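Local coordinates for protein lyase/mutase (Burkholderia cenocepacia, PDB 4LSB) that is a lyase/mutase-type enzyme of the TIM-barrel superfamily that holds a magnesium ion in the crystal, with no specific function assigned, at residues B[79-82]-B[83-87]; B[143-146]-B[147-151]; B[162-166]-B[167-171]. One frame throughout, in Å; residues are numbered along the deposited sequence.

How the contacts relate
Along the chain from the N terminus the three contacts come in series, with none nested in or crossing another, and each closes only a turn or a few residues of backbone. Contact 1 closes successive turns in the C-terminal part of helix 74-88, which precedes strand 92-95 in the barrel. Contact 2 does the same in helix 138-153, and contact 3 follows strand 160-164 out of the sheet into a short turn. Contacts 2 and 3 meet where Ile145 CD1 packs on Ala163 CB at 3.8 Å, tying a helix to the strand that follows it. Contact 1 stands apart, on the opposite side of the chain's centre from contact 3, their centres about 26 Å apart.

Contact 1: residues B[79-82]-B[83-87]; sequences DHIA and DLVAA
Asp79 O is gripped twice: by the backbone N of Asp83, one turn further along, at 3.0 Å, and by a water that donates to it at 2.7 Å. The same water donates to Asp83 OD1, so a bridge from carbonyl to carboxylate runs beside the ordinary i to i+4 bond of helix 74-88, one of the outer helices of the TIM barrel. With its chi1 of -79°, Asp83 keeps CG beside its own backbone N, which turns the carboxylate back over the preceding turn. Its second oxygen is used as well: Asp83 OD2 receives a bond at 2.7 Å from another water, which is also hydrogen-bonded to His80 ND1 and lies in the ring plane. Two waters thus link both oxygens of one carboxylate to the preceding turn.

On a different flank an imidazole meets a leucine. His80 has CG opposite the backbone N and beside the carbonyl carbon (chi1 180°), which sends the ring towards the next turn. Leu84 CD1 comes obliquely to His80 CE1 at 3.7 Å, and Leu84 CD2 lies 3.8 Å from His80 NE2, so the leucine fork spans the CE1 corner. Tyr61 also meets the imidazole, with the planes inclined at about 55°, and Leu84 itself reaches Pro37.

The inward face belongs to Ile81 and Val85, which rest on Ala94 and Val92 of strand 92-95 and so join the helix to the barrel wall. Val85 N bonds to Ile81 O at 3.0 Å, and beside that bond Ile81 CG2 and Val85 CG2 pack 4.1 Å apart.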
loop_
_atom_site.group_PDB
_atom_site.type_symbol
_atom_site.label_atom_id
_atom_site.label_comp_id
_atom_site.label_asym_id
_atom_site.label_seq_id
_atom_site.Cartn_x
_atom_site.Cartn_y
_atom_site.Cartn_z
ATOM N N ASP B 79 -1.520 -6.017 15.265
ATOM C CA ASP B 79 -1.158 -4.642 15.005
ATOM C C ASP B 79 -1.912 -4.088 13.784
ATOM O O ASP B 79 -2.386 -2.939 13.822
ATOM C CB ASP B 79 0.366 -4.479 14.794
ATOM C CG ASP B 79 1.157 -4.636 16.085
ATOM O OD1 ASP B 79 0.615 -4.394 17.180
ATOM O OD2 ASP B 79 2.345 -5.010 15.994
ATOM N N HIS B 80 -1.990 -4.909 12.736
ATOM C CA HIS B 80 -2.628 -4.541 11.451
ATOM C C HIS B 80 -4.123 -4.293 11.679
ATOM O O HIS B 80 -4.686 -3.280 11.244
ATOM C CB HIS B 80 -2.370 -5.651 10.421
ATOM C CG HIS B 80 -2.971 -5.414 9.055
ATOM N ND1 HIS B 80 -2.651 -4.333 8.265
ATOM C CD2 HIS B 80 -3.841 -6.159 8.328
ATOM C CE1 HIS B 80 -3.307 -4.413 7.118
ATOM N NE2 HIS B 80 -4.021 -5.523 7.126
ATOM N N ILE B 81 -4.764 -5.185 12.403
ATOM C CA ILE B 81 -6.174 -4.978 12.737
ATOM C C ILE B 81 -6.355 -3.640 13.425
ATOM O O ILE B 81 -7.225 -2.841 13.041
ATOM C CB ILE B 81 -6.696 -6.070 13.657
ATOM C CG1 ILE B 81 -6.793 -7.383 12.908
ATOM C CG2 ILE B 81 -8.045 -5.662 14.210
ATOM C CD1 ILE B 81 -6.941 -8.570 13.857
ATOM N N ALA B 82 -5.559 -3.367 14.466
ATOM C CA ALA B 82 -5.677 -2.086 15.170
ATOM C C ALA B 82 -5.469 -0.865 14.234
ATOM O O ALA B 82 -6.117 0.202 14.418
ATOM C CB ALA B 82 -4.697 -2.026 16.355
ATOM N N ASP B 83 -4.552 -1.004 13.295
ATOM C CA ASP B 83 -4.269 0.089 12.355
ATOM C C ASP B 83 -5.506 0.353 11.508
ATOM O O ASP B 83 -5.819 1.480 11.250
ATOM C CB ASP B 83 -3.132 -0.249 11.368
ATOM C CG ASP B 83 -1.751 -0.100 11.969
ATOM O OD1 ASP B 83 -1.606 0.501 13.057
ATOM O OD2 ASP B 83 -0.812 -0.637 11.335
ATOM N N LEU B 84 -6.136 -0.710 11.003
ATOM C CA LEU B 84 -7.273 -0.509 10.115
ATOM C C LEU B 84 -8.582 -0.052 10.862
ATOM O O LEU B 84 -9.406 0.644 10.312
ATOM C CB LEU B 84 -7.462 -1.713 9.216
ATOM C CG LEU B 84 -6.632 -1.667 7.898
ATOM C CD1 LEU B 84 -5.152 -1.356 8.056
ATOM C CD2 LEU B 84 -6.863 -2.966 7.156
ATOM N N VAL B 85 -8.745 -0.487 12.101
ATOM C CA VAL B 85 -9.805 -0.019 12.980
ATOM C C VAL B 85 -9.667 1.489 13.177
ATOM O O VAL B 85 -10.649 2.210 13.008
ATOM C CB VAL B 85 -9.762 -0.728 14.337
ATOM C CG1 VAL B 85 -10.651 -0.043 15.369
ATOM C CG2 VAL B 85 -10.169 -2.192 14.163
ATOM N N ALA B 86 -8.456 1.945 13.510
ATOM C CA ALA B 86 -8.236 3.364 13.784
ATOM C C ALA B 86 -8.463 4.187 12.532
ATOM O O ALA B 86 -9.059 5.260 12.588
ATOM C CB ALA B 86 -6.834 3.618 14.328
ATOM N N ALA B 87 -7.913 3.728 11.433
ATOM C CA ALA B 87 -7.969 4.499 10.174
ATOM C C ALA B 87 -9.351 4.572 9.516
ATOM O O ALA B 87 -9.782 5.641 8.991
ATOM C CB ALA B 87 -7.000 3.885 9.179
HETATM O O HOH W 1 -0.795 -1.381 15.282
HETATM O O HOH W 2 -1.065 -1.917 8.928
#

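Contact 2: residues B[143-146]-B[147-151]; sequences ERIA and AAVDA
Ile145 and Val149 meet through their CG2 methyls, 4.1 Å apart, beside the backbone bond that joins the same two residues: Val149 N donates to Ile145 O over 2.8 Å, with the donor nearly in line with the carbonyl. They lie one turn apart on helix 138-153, the crossover helix of the right-handed beta-alpha-beta unit formed with strands 121-125 and 160-164, as in other TIM barrels. Val149 CG2 stands beside its backbone N (CG1 is the anti branch, chi1 161°), and this brings it to 3.3 Å from Ile145 O.

Ala147 and Ala148 form the next flank. Ala147 N bonds to Glu143 O at 3.1 Å and more weakly to Arg144 O, which Ala148 N also uses at 3.1 Å. Helix 104-116 packs on this flank, Pro104 on Ala147, Val107 and Ile111 on Ala148, consistent with the small side chains there. On the exposed side, Asp150 N bonds to Ala146 O at 3.0 Å; the carboxylate folds back over that carbonyl, with Asp150 OD2 3.3 Å from Ala146 O, a contact between two acceptors and not a bond.

On the buried side, strand residues pack against the helix: Ile124 touches Ile145, and Leu161 touches Ala148 and Val149. Arg144 leaves the helix in another direction, its chain bent at chi3 (52°), to reach the end of strand 121-125 and the 98-102 backbone. NH2 bonds to the backbone oxygens of Asn98 and Glu125, NH1 to those of Gly101 and Asp102, and Tyr136 adds a cation-pi contact. A buried guanidinium is therefore met by four carbonyl dipoles and an aromatic ring, which would offset much of the cost of burying its probable positive charge.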
loop_
_atom_site.group_PDB
_atom_site.type_symbol
_atom_site.label_atom_id
_atom_site.label_comp_id
_atom_site.label_asym_id
_atom_site.label_seq_id
_atom_site.Cartn_x
_atom_site.Cartn_y
_atom_site.Cartn_z
ATOM N N GLU B 143 -14.559 -28.687 17.072
ATOM C CA GLU B 143 -14.097 -28.308 18.426
ATOM C C GLU B 143 -13.406 -26.952 18.421
ATOM O O GLU B 143 -13.581 -26.109 19.349
ATOM C CB GLU B 143 -13.101 -29.326 18.969
ATOM C CG GLU B 143 -13.575 -30.109 20.158
ATOM C CD GLU B 143 -12.420 -30.885 20.808
ATOM O OE1 GLU B 143 -12.348 -30.890 22.063
ATOM O OE2 GLU B 143 -11.579 -31.456 20.061
ATOM N N ARG B 144 -12.605 -26.757 17.373
ATOM C CA ARG B 144 -11.959 -25.458 17.133
ATOM C C ARG B 144 -12.975 -24.312 17.035
ATOM O O ARG B 144 -12.835 -23.289 17.704
ATOM C CB ARG B 144 -11.083 -25.495 15.877
ATOM C CG ARG B 144 -9.753 -26.227 16.060
ATOM C CD ARG B 144 -9.201 -26.644 14.711
ATOM N NE ARG B 144 -9.149 -25.517 13.774
ATOM C CZ ARG B 144 -8.184 -24.606 13.747
ATOM N NH1 ARG B 144 -7.140 -24.665 14.603
ATOM N NH2 ARG B 144 -8.225 -23.656 12.850
ATOM N N ILE B 145 -13.969 -24.448 16.168
ATOM C CA ILE B 145 -14.993 -23.383 16.029
ATOM C C ILE B 145 -15.781 -23.203 17.338
ATOM O O ILE B 145 -16.102 -22.096 17.745
ATOM C CB ILE B 145 -15.955 -23.673 14.855
ATOM C CG1 ILE B 145 -15.207 -23.572 13.534
ATOM C CG2 ILE B 145 -17.163 -22.723 14.870
ATOM C CD1 ILE B 145 -14.561 -22.234 13.240
ATOM N N ALA B 146 -16.046 -24.294 18.034
ATOM C CA ALA B 146 -16.743 -24.208 19.311
ATOM C C ALA B 146 -15.984 -23.333 20.354
ATOM O O ALA B 146 -16.574 -22.561 21.119
ATOM C CB ALA B 146 -16.966 -25.596 19.861
ATOM N N ALA B 147 -14.677 -23.438 20.345
ATOM C CA ALA B 147 -13.823 -22.656 21.229
ATOM C C ALA B 147 -13.827 -21.200 20.791
ATOM O O ALA B 147 -13.790 -20.295 21.631
ATOM C CB ALA B 147 -12.387 -23.223 21.220
ATOM N N ALA B 148 -13.860 -20.973 19.478
ATOM C CA ALA B 148 -13.904 -19.600 18.959
ATOM C C ALA B 148 -15.239 -18.953 19.345
ATOM O O ALA B 148 -15.269 -17.806 19.731
ATOM C CB ALA B 148 -13.706 -19.539 17.447
ATOM N N VAL B 149 -16.321 -19.716 19.255
ATOM C CA VAL B 149 -17.636 -19.224 19.610
ATOM C C VAL B 149 -17.714 -18.877 21.086
ATOM O O VAL B 149 -18.282 -17.850 21.480
ATOM C CB VAL B 149 -18.697 -20.296 19.231
ATOM C CG1 VAL B 149 -20.024 -20.076 19.987
ATOM C CG2 VAL B 149 -18.901 -20.300 17.724
ATOM N N ASP B 150 -17.174 -19.743 21.938
ATOM C CA ASP B 150 -17.200 -19.470 23.372
ATOM C C ASP B 150 -16.443 -18.198 23.724
ATOM O O ASP B 150 -16.903 -17.412 24.559
ATOM C CB ASP B 150 -16.624 -20.619 24.193
ATOM C CG ASP B 150 -17.500 -21.843 24.180
ATOM O OD1 ASP B 150 -18.729 -21.731 23.936
ATOM O OD2 ASP B 150 -16.937 -22.932 24.407
ATOM N N ALA B 151 -15.285 -17.985 23.107
ATOM C CA ALA B 151 -14.578 -16.739 23.288
ATOM C C ALA B 151 -15.414 -15.561 22.798
ATOM O O ALA B 151 -15.459 -14.525 23.434
ATOM C CB ALA B 151 -13.265 -16.764 22.536
#

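Contact 3: residues B[162-166]-B[167-171]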
loop_
_atom_site.group_PDB
_atom_site.type_symbol
_atom_site.label_atom_id
_atom_site.label_comp_id
_atom_site.label_asym_id
_atom_site.label_seq_id
_atom_site.Cartn_x
_atom_site.Cartn_y
_atom_site.Cartn_z
ATOM N N THR B 162 -17.062 -15.681 11.632
ATOM C CA THR B 162 -17.150 -16.362 10.337
ATOM C C THR B 162 -16.333 -17.656 10.418
ATOM O O THR B 162 -15.146 -17.623 10.715
ATOM C CB THR B 162 -16.650 -15.469 9.192
ATOM O OG1 THR B 162 -17.403 -14.269 9.121
ATOM C CG2 THR B 162 -16.786 -16.186 7.860
ATOM N N ALA B 163 -16.979 -18.797 10.153
ATOM C CA ALA B 163 -16.312 -20.059 10.084
ATOM C C ALA B 163 -16.071 -20.379 8.605
ATOM O O ALA B 163 -17.009 -20.308 7.789
ATOM C CB ALA B 163 -17.172 -21.147 10.724
ATOM N N ARG B 164 -14.802 -20.604 8.272
ATOM C CA ARG B 164 -14.365 -20.947 6.909
ATOM C C ARG B 164 -14.066 -22.432 6.704
ATOM O O ARG B 164 -13.399 -23.101 7.512
ATOM C CB ARG B 164 -13.120 -20.134 6.532
ATOM C CG ARG B 164 -13.431 -18.716 6.064
ATOM C CD ARG B 164 -12.227 -17.831 5.811
ATOM N NE ARG B 164 -11.345 -18.385 4.793
ATOM C CZ ARG B 164 -10.419 -17.697 4.157
ATOM N NH1 ARG B 164 -10.241 -16.406 4.369
ATOM N NH2 ARG B 164 -9.664 -18.312 3.284
ATOM N N CYS B 165 -14.553 -22.943 5.594
ATOM C CA CYS B 165 -14.186 -24.278 5.117
ATOM C C CYS B 165 -13.364 -24.123 3.837
ATOM O O CYS B 165 -13.829 -23.540 2.830
ATOM C CB CYS B 165 -15.399 -25.164 4.885
ATOM S SG CYS B 165 -14.907 -26.724 4.114
ATOM N N GLU B 166 -12.137 -24.630 3.884
ATOM C CA GLU B 166 -11.165 -24.318 2.862
ATOM C C GLU B 166 -11.031 -25.395 1.783
ATOM O O GLU B 166 -10.128 -25.329 0.966
ATOM C CB GLU B 166 -9.811 -24.048 3.509
ATOM C CG GLU B 166 -9.848 -22.955 4.533
ATOM C CD GLU B 166 -10.161 -21.594 3.936
ATOM O OE1 GLU B 166 -9.304 -21.072 3.189
ATOM O OE2 GLU B 166 -11.245 -21.031 4.213
ATOM N N ASN B 167 -11.934 -26.361 1.812
ATOM C CA ASN B 167 -11.922 -27.508 0.909
ATOM C C ASN B 167 -11.576 -27.189 -0.523
ATOM O O ASN B 167 -10.677 -27.828 -1.108
ATOM C CB ASN B 167 -13.262 -28.201 0.929
ATOM C CG ASN B 167 -13.360 -29.272 1.990
ATOM O OD1 ASN B 167 -12.372 -29.646 2.612
ATOM N ND2 ASN B 167 -14.555 -29.768 2.197
ATOM N N TYR B 168 -12.274 -26.201 -1.085
ATOM C CA TYR B 168 -12.137 -25.888 -2.504
ATOM C C TYR B 168 -10.817 -25.232 -2.840
ATOM O O TYR B 168 -10.470 -25.161 -4.019
ATOM C CB TYR B 168 -13.296 -24.992 -2.998
ATOM C CG TYR B 168 -14.568 -25.744 -3.346
ATOM C CD1 TYR B 168 -15.288 -26.461 -2.378
ATOM C CD2 TYR B 168 -15.068 -25.726 -4.646
ATOM C CE1 TYR B 168 -16.450 -27.134 -2.698
ATOM C CE2 TYR B 168 -16.231 -26.394 -4.982
ATOM C CZ TYR B 168 -16.921 -27.092 -4.030
ATOM O OH TYR B 168 -18.052 -27.737 -4.391
ATOM N N LEU B 169 -10.100 -24.714 -1.841
ATOM C CA LEU B 169 -8.763 -24.176 -2.089
ATOM C C LEU B 169 -7.649 -25.249 -1.993
ATOM O O LEU B 169 -6.489 -24.949 -2.308
ATOM C CB LEU B 169 -8.435 -23.005 -1.172
ATOM C CG LEU B 169 -9.443 -21.841 -1.093
ATOM C CD1 LEU B 169 -8.885 -20.784 -0.148
ATOM C CD2 LEU B 169 -9.753 -21.208 -2.443
ATOM N N HIS B 170 -7.976 -26.469 -1.591
ATOM C CA HIS B 170 -6.965 -27.515 -1.419
ATOM C C HIS B 170 -7.333 -28.815 -2.170
ATOM O O HIS B 170 -7.215 -29.929 -1.651
ATOM C CB HIS B 170 -6.728 -27.774 0.083
ATOM C CG HIS B 170 -6.147 -26.601 0.808
ATOM N ND1 HIS B 170 -6.924 -25.577 1.307
ATOM C CD2 HIS B 170 -4.861 -26.262 1.072
ATOM C CE1 HIS B 170 -6.144 -24.662 1.858
ATOM N NE2 HIS B 170 -4.888 -25.054 1.728
ATOM N N GLY B 171 -7.834 -28.665 -3.379
ATOM C CA GLY B 171 -8.189 -29.810 -4.212
ATOM C C GLY B 171 -9.356 -30.708 -3.845
ATOM O O GLY B 171 -9.635 -31.660 -4.580
HETATM O O HOH W 3 -13.857 -24.095 0.192
#
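Arg164, at the end of strand 160-164, touches the following turn through NH2, which Leu169 CD1 approaches obliquely at 4.3 Å. Its main partner is Glu166, held in a side-on salt bridge: Arg164 NE bonds to Glu166 OE2 at 2.7 Å, in the guanidinium plane but from above the carboxylate plane, and Arg164 NH2 bonds to Glu166 OE1 at 2.8 Å on its syn side, somewhat out of the carboxylate plane.

Next, Cys165 lays SG against the side-chain amide of Asn167, 3.6 Å from Asn167 ND2. A water donates to Cys165 O and accepts from Tyr168 N, bridging the bend.

Glu166 carries most of the contact. Its side chain bends at chi2 (-66°) and runs back to Arg164, bringing Glu166 OE1 to 3.4 Å from Leu169 CD1. Glu166 O takes two donors from opposite faces of its plane: Leu169 N at 2.9 Å, closing the turn of the 3-10 segment, and His170 ND1 at 3.2 Å. The second bond is nearly straight (174°); the ring meets the oxygen by its ND1 edge, although ND1 itself stands above the carbonyl plane.

The turn thus starts just past the C-terminal end of a barrel strand, with the Arg164 side chain about 6 Å from the bound magnesium. Asp126 accepts from Glu166 N, Asn167 ND2 bonds to Thr178 and Asp177 of helix 175-187, and strands 121-125 and 192-194 pair with strand 160-164 on its two sides.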